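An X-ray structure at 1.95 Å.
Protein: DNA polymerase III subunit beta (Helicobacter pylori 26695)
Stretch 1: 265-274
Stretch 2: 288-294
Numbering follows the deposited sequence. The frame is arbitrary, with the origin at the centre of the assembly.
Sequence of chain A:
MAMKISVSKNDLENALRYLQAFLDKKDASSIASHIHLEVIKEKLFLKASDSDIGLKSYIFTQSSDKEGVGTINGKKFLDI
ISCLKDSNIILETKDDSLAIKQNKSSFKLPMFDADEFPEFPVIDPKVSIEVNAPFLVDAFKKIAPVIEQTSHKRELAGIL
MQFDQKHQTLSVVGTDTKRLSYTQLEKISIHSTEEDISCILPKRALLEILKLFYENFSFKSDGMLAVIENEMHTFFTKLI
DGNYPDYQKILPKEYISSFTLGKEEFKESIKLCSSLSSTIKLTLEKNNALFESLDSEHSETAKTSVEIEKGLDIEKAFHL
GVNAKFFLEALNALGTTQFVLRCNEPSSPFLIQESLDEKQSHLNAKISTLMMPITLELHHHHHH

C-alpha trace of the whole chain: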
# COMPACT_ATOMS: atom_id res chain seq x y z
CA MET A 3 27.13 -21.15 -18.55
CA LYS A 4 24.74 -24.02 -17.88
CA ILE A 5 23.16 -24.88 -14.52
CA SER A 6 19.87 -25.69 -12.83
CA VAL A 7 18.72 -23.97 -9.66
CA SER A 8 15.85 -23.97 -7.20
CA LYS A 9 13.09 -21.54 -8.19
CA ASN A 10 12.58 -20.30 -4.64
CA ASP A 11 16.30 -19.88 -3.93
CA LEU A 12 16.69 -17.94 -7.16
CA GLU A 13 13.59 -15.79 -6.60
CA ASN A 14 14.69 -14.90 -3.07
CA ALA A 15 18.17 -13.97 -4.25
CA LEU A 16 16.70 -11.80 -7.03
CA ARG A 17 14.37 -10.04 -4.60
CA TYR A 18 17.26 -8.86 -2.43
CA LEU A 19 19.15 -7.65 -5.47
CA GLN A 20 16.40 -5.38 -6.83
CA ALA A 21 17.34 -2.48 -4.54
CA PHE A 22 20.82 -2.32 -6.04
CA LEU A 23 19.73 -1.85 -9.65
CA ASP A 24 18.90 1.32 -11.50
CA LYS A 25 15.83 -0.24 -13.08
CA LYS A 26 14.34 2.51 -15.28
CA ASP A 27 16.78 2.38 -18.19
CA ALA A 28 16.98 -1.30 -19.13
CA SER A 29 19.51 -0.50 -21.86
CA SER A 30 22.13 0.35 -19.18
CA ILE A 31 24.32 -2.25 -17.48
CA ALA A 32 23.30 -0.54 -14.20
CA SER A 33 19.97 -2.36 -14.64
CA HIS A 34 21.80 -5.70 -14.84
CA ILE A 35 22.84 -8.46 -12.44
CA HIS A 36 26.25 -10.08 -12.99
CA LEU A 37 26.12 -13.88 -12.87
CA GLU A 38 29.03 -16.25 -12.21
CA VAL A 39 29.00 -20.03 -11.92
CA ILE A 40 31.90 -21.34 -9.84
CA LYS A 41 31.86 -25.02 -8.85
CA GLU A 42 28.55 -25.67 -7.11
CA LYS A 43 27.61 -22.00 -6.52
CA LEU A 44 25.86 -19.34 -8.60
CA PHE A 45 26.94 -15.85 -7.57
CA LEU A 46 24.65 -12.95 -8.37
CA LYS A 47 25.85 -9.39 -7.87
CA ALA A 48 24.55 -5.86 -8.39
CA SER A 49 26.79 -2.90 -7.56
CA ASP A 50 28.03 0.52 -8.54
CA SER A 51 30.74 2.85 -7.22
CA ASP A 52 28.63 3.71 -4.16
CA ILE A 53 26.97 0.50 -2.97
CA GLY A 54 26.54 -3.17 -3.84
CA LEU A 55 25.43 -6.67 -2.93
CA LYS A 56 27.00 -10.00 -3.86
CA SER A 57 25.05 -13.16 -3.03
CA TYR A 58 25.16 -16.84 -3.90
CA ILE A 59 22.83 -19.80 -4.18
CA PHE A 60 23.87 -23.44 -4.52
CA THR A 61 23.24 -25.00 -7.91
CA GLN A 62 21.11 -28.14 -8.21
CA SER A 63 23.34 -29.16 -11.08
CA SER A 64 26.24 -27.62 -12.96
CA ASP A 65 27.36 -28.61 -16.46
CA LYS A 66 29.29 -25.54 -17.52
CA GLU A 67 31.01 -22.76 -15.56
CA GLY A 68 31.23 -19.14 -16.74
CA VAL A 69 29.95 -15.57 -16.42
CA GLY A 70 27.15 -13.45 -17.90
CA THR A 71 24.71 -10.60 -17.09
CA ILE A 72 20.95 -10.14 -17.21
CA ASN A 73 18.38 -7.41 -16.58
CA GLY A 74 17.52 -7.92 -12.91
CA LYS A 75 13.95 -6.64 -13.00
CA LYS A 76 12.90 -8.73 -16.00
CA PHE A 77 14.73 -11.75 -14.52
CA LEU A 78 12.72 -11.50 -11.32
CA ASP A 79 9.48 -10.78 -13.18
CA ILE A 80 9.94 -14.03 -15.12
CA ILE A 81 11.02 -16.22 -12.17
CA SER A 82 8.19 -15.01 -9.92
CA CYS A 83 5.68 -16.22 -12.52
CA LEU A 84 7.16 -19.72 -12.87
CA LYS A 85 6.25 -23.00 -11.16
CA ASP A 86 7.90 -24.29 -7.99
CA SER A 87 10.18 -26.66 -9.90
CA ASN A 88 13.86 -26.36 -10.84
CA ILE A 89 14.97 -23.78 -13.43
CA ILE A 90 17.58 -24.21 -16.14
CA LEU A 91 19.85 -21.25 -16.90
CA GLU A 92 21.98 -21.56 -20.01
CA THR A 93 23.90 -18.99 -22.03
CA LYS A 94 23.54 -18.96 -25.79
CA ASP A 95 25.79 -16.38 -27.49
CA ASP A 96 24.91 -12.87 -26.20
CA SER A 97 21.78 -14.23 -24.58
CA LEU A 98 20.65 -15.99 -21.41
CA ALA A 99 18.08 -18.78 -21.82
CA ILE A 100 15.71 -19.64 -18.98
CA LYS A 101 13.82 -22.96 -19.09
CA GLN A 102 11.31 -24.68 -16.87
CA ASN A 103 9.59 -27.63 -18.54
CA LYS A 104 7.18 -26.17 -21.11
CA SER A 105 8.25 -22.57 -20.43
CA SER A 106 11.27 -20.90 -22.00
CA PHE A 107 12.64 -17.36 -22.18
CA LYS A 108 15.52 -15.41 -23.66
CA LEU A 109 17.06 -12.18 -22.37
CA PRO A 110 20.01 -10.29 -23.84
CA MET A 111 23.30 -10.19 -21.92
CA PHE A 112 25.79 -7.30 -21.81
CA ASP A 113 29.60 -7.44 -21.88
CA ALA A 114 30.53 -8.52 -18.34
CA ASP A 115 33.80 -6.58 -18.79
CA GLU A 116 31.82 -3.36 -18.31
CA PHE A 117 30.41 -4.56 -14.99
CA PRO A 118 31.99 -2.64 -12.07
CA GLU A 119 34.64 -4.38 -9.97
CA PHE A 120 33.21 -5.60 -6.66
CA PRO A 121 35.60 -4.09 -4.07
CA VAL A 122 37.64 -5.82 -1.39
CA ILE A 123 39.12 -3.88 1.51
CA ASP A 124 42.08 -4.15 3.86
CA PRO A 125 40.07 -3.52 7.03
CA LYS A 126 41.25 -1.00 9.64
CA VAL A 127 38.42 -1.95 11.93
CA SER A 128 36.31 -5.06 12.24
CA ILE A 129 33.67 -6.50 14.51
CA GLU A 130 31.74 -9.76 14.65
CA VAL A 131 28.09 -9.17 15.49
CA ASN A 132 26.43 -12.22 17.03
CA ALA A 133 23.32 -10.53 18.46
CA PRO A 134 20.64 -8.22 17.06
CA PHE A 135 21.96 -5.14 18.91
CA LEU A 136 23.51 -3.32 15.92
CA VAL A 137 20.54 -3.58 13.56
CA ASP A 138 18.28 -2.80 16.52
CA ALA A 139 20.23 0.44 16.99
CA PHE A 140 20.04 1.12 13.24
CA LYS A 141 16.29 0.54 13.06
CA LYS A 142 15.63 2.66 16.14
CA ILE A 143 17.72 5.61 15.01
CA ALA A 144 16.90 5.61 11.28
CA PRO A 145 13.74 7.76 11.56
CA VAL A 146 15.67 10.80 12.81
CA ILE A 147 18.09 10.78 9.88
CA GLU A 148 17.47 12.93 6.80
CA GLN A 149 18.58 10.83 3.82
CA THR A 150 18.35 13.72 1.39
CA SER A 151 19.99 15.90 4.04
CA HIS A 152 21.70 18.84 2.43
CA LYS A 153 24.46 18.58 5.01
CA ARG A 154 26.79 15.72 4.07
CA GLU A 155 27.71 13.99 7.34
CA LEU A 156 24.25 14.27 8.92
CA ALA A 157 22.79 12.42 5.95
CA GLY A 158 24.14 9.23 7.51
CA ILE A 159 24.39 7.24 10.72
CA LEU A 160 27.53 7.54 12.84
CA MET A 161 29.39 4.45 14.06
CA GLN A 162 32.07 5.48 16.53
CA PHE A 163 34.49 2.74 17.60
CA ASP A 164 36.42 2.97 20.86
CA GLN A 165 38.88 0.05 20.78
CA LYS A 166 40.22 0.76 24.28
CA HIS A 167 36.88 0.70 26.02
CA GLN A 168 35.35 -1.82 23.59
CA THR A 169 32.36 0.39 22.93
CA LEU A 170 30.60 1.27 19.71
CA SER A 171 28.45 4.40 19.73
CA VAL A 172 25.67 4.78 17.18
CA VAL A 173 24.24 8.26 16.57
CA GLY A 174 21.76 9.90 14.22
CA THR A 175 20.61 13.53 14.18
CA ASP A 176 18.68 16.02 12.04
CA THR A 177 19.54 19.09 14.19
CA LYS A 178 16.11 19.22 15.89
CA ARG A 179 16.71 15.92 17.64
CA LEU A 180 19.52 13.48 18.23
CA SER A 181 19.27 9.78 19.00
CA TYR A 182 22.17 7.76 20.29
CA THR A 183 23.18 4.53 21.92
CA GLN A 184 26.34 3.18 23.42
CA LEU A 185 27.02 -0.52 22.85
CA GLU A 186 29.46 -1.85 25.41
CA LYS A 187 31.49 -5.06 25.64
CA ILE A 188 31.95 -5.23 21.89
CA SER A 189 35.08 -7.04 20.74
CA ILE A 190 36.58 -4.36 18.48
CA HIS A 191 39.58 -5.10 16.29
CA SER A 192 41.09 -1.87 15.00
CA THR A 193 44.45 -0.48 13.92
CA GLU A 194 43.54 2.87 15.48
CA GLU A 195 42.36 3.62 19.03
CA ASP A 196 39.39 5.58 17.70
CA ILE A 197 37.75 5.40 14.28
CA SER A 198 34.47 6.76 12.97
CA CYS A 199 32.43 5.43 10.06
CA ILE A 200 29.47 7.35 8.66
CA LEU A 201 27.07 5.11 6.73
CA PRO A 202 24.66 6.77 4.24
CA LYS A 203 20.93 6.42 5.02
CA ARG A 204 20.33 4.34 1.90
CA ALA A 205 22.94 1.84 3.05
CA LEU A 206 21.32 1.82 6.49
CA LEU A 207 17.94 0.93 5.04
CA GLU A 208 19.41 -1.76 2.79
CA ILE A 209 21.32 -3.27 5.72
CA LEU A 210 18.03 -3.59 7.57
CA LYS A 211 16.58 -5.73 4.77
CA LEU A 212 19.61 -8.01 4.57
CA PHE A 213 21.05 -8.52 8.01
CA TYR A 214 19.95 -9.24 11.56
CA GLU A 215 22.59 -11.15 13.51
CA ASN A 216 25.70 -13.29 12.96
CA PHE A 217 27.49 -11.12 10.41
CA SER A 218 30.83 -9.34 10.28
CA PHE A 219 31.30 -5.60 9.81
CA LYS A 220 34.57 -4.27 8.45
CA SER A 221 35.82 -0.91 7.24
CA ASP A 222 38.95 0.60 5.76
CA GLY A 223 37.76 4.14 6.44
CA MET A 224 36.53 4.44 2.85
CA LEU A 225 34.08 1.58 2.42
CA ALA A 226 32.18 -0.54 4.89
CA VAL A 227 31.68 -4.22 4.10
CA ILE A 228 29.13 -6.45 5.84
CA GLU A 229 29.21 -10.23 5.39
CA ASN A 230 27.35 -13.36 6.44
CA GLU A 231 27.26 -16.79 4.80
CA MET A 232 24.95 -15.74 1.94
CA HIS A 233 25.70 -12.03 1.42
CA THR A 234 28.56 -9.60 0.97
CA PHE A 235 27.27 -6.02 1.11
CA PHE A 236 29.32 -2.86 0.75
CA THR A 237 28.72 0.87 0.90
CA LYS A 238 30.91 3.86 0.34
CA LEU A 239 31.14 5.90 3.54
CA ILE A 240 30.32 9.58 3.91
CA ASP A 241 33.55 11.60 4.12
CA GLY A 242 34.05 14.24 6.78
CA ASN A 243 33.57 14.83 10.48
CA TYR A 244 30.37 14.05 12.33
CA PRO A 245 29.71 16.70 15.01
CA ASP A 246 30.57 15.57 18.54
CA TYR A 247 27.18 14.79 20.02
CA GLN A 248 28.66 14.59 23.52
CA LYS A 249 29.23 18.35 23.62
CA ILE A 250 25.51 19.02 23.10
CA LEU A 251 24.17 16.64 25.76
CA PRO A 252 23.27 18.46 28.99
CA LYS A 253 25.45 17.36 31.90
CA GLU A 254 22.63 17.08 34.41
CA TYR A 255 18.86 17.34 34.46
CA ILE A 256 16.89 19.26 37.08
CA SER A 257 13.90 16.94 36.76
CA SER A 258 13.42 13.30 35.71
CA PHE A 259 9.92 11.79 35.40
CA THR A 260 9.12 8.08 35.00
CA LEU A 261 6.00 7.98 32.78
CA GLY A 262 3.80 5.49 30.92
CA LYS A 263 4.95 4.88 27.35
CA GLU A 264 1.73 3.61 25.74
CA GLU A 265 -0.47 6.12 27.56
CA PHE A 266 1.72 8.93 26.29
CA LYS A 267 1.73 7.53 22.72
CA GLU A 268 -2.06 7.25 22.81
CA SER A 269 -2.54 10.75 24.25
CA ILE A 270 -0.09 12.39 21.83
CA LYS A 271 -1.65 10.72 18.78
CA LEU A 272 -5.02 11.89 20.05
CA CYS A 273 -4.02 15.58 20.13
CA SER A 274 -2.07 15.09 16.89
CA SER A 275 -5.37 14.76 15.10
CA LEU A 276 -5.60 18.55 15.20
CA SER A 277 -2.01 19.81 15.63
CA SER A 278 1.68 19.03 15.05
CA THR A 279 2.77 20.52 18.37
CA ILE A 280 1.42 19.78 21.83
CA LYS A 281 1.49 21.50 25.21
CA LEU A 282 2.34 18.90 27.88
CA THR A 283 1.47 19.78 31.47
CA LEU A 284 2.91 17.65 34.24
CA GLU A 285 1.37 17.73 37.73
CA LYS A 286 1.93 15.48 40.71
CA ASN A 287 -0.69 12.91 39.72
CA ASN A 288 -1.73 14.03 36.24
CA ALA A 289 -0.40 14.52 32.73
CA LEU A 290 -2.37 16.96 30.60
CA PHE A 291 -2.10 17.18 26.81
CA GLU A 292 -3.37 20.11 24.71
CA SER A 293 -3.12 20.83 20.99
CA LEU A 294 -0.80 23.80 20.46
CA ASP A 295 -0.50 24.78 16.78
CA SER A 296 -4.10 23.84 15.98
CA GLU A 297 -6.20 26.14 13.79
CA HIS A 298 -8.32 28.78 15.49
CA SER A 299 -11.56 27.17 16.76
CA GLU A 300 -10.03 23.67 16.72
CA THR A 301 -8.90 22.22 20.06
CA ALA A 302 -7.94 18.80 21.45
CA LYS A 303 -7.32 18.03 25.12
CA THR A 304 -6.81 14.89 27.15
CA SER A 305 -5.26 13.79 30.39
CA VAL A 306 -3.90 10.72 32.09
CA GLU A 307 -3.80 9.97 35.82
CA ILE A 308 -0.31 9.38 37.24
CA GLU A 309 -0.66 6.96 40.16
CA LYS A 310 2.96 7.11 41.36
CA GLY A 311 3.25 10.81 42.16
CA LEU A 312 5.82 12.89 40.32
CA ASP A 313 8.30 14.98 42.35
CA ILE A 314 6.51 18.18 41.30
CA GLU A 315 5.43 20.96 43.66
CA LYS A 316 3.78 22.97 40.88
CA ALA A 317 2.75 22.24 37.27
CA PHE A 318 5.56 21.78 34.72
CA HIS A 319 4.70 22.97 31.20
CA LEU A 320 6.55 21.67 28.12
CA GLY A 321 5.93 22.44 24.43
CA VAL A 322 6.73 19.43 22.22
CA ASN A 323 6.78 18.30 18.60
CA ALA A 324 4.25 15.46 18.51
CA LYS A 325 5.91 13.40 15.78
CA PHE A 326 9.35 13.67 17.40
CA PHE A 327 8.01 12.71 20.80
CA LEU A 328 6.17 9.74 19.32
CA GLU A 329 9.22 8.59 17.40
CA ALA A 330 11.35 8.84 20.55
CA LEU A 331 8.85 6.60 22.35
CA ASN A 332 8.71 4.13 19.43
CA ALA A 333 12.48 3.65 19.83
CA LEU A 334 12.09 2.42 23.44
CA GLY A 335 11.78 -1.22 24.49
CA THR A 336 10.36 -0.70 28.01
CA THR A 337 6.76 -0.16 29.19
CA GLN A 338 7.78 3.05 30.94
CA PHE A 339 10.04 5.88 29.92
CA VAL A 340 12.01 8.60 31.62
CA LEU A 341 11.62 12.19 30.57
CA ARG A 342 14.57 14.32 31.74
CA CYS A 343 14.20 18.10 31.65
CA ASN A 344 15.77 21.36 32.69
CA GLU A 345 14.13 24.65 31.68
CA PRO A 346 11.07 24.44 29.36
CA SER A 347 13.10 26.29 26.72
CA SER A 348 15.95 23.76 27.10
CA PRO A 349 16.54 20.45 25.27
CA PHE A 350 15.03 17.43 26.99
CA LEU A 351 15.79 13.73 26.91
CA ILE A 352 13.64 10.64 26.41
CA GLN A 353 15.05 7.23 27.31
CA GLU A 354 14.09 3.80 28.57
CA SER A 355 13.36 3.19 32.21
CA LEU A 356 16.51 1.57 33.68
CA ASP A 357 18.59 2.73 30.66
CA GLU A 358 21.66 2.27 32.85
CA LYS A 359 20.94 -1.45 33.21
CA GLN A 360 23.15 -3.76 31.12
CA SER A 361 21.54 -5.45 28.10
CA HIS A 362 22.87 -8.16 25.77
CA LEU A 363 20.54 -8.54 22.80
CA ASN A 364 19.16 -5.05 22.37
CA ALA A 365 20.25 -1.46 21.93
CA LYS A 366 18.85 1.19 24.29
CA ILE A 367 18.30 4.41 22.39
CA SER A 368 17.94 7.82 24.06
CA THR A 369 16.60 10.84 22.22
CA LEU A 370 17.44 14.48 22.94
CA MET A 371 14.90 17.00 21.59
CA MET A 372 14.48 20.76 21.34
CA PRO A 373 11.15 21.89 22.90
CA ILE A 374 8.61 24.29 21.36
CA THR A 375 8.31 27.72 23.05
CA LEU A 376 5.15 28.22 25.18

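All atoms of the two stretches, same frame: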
# COMPACT_ATOMS: atom_id res chain seq x y z
N GLU A 265 0.47 5.04 27.27
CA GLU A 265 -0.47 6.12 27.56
C GLU A 265 -0.05 7.43 26.91
O GLU A 265 -0.89 8.16 26.37
CB GLU A 265 -0.62 6.34 29.07
CG GLU A 265 -1.52 5.33 29.76
CD GLU A 265 -1.83 5.73 31.20
OE1 GLU A 265 -0.92 6.27 31.88
OE2 GLU A 265 -2.99 5.53 31.63
N PHE A 266 1.23 7.74 26.98
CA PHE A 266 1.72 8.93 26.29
C PHE A 266 1.58 8.85 24.76
O PHE A 266 1.18 9.84 24.14
CB PHE A 266 3.17 9.26 26.72
CG PHE A 266 3.23 10.19 27.90
CD1 PHE A 266 2.76 9.78 29.15
CD2 PHE A 266 3.69 11.49 27.75
CE1 PHE A 266 2.78 10.66 30.25
CE2 PHE A 266 3.71 12.37 28.84
CZ PHE A 266 3.25 11.95 30.09
N LYS A 267 1.91 7.70 24.16
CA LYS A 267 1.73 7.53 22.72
C LYS A 267 0.27 7.79 22.36
O LYS A 267 -0.03 8.52 21.43
CB LYS A 267 2.09 6.10 22.27
CG LYS A 267 3.59 5.78 22.14
CD LYS A 267 3.74 4.32 21.66
CE LYS A 267 5.20 3.91 21.51
NZ LYS A 267 5.30 2.49 21.03
N GLU A 268 -0.64 7.19 23.12
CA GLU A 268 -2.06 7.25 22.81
C GLU A 268 -2.57 8.69 22.95
O GLU A 268 -3.34 9.18 22.11
CB GLU A 268 -2.82 6.30 23.74
CG GLU A 268 -4.27 6.09 23.42
CD GLU A 268 -4.96 5.21 24.46
OE1 GLU A 268 -6.19 4.99 24.33
OE2 GLU A 268 -4.28 4.75 25.41
N SER A 269 -2.10 9.39 23.97
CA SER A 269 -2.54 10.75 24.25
C SER A 269 -2.00 11.73 23.21
O SER A 269 -2.72 12.63 22.76
CB SER A 269 -2.11 11.16 25.66
OG SER A 269 -2.79 10.37 26.63
N ILE A 270 -0.74 11.55 22.84
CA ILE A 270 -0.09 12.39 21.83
C ILE A 270 -0.71 12.22 20.44
O ILE A 270 -0.96 13.21 19.74
CB ILE A 270 1.42 12.13 21.81
CG1 ILE A 270 2.03 12.69 23.09
CG2 ILE A 270 2.06 12.76 20.58
CD1 ILE A 270 3.40 12.15 23.40
N LYS A 271 -0.95 10.97 20.04
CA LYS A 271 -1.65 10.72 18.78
C LYS A 271 -3.00 11.40 18.77
O LYS A 271 -3.42 11.99 17.77
CB LYS A 271 -1.82 9.22 18.54
CG LYS A 271 -0.53 8.50 18.24
CD LYS A 271 -0.74 6.99 18.16
CE LYS A 271 0.58 6.28 17.83
NZ LYS A 271 0.51 4.80 18.02
N LEU A 272 -3.68 11.32 19.91
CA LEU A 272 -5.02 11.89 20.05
C LEU A 272 -5.02 13.39 19.77
O LEU A 272 -5.88 13.89 19.04
CB LEU A 272 -5.53 11.61 21.47
CG LEU A 272 -6.98 11.99 21.76
CD1 LEU A 272 -7.82 11.50 20.59
CD2 LEU A 272 -7.47 11.36 23.05
N CYS A 273 -4.07 14.12 20.35
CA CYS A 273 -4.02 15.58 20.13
C CYS A 273 -3.47 15.89 18.74
O CYS A 273 -3.77 16.93 18.17
CB CYS A 273 -3.20 16.28 21.22
SG CYS A 273 -3.96 16.17 22.87
N SER A 274 -2.69 14.95 18.21
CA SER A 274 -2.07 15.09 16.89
C SER A 274 -3.08 15.10 15.77
O SER A 274 -2.75 15.39 14.63
CB SER A 274 -1.09 13.95 16.63
OG SER A 274 0.09 14.14 17.36
N ASN A 288 -1.05 13.87 37.52
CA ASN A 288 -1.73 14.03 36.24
C ASN A 288 -0.82 14.50 35.12
O ASN A 288 0.11 15.28 35.34
CB ASN A 288 -2.92 15.00 36.39
CG ASN A 288 -4.23 14.29 36.69
OD1 ASN A 288 -4.58 14.07 37.86
ND2 ASN A 288 -4.96 13.93 35.64
N ALA A 289 -1.09 14.03 33.91
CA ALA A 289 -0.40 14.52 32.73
C ALA A 289 -1.47 15.05 31.82
O ALA A 289 -2.41 14.32 31.49
CB ALA A 289 0.37 13.39 32.03
N LEU A 290 -1.35 16.32 31.42
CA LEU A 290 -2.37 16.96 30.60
C LEU A 290 -1.78 17.18 29.21
O LEU A 290 -0.63 17.58 29.09
CB LEU A 290 -2.78 18.32 31.18
CG LEU A 290 -3.28 18.54 32.61
CD1 LEU A 290 -4.57 17.77 32.89
CD2 LEU A 290 -2.22 18.26 33.71
N PHE A 291 -2.58 16.97 28.17
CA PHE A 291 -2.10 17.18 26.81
C PHE A 291 -3.06 18.10 26.08
O PHE A 291 -4.26 17.85 26.06
CB PHE A 291 -2.03 15.85 26.05
CG PHE A 291 -1.21 14.78 26.74
CD1 PHE A 291 0.06 14.44 26.26
CD2 PHE A 291 -1.72 14.08 27.83
CE1 PHE A 291 0.82 13.44 26.87
CE2 PHE A 291 -0.97 13.08 28.45
CZ PHE A 291 0.30 12.75 27.97
N GLU A 292 -2.54 19.16 25.46
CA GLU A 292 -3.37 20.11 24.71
C GLU A 292 -2.76 20.42 23.36
O GLU A 292 -1.55 20.64 23.26
CB GLU A 292 -3.54 21.43 25.48
CG GLU A 292 -4.40 21.34 26.74
CD GLU A 292 -4.39 22.62 27.57
OE1 GLU A 292 -3.33 22.95 28.15
OE2 GLU A 292 -5.45 23.28 27.66
N SER A 293 -3.59 20.46 22.33
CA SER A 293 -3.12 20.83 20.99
C SER A 293 -2.59 22.26 21.04
O SER A 293 -3.16 23.11 21.72
CB SER A 293 -4.25 20.73 19.97
OG SER A 293 -5.33 21.58 20.31
N LEU A 294 -1.48 22.52 20.34
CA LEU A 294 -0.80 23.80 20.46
C LEU A 294 -0.86 24.63 19.17
O LEU A 294 -1.25 25.80 19.19
CB LEU A 294 0.64 23.58 20.92
CG LEU A 294 1.55 24.75 21.31
CD1 LEU A 294 0.92 25.65 22.37
CD2 LEU A 294 2.87 24.19 21.81

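How a helix packs against a strand with no hydrogen bond between the two stretches is well illustrated by this sliding-clamp subunit, where the helix that carries Phe266 to Cys273 runs nearly parallel to strand 288-293, their axes 22° apart and 8.3 Å at closest approach. The alternation of the strand sends Ala289 and Phe291 toward the helix, and Phe291 becomes the centre of the contact, meeting Phe266, Ser269, Ile270 and Cys273, which recur on one side of the helix at steps of 3, 1 and 3.

Glu265 keeps its side chain out of the contact, but its carbonyl matters to what follows. The CA-to-CB bond of Phe266 points sideways, yet its ring reaches back to the strand: CZ lies 3.8 Å from CB of Ala289, and CE2 lies 3.5 Å from CZ of Phe291. The two rings form an edge-to-face pair, with centroids 4.8 Å apart and planes at 72°, the edge of Phe291 directed at the face of Phe266.

One turn on, the CA-to-CB bond of Ser269 points toward the strand. Its CB sits 3.5 Å from the centroid of the Phe291 ring and only 9° off the ring normal, a CH-pi contact over the face. The polar end is satisfied within the helix, since OG of Ser269 donates to O of Glu265 at 2.9 Å. Ile270 adds a looser apolar contact, CG1 to CE1 of Phe291 at 4.0 Å.

At Cys273 the backbones have converged. The thiol lies against Phe291, with SG of Cys273 3.7 Å from CB of Phe291 and 3.6 Å from O of Phe291. The example shows one aromatic side chain of a strand serving as the common partner of several helical residues, through ring, CH-pi and apolar contacts, while the backbones close from 8.8 Å between the CA atoms of Phe266 and Ala289 to 5.4 Å between those of Cys273 and Ser293.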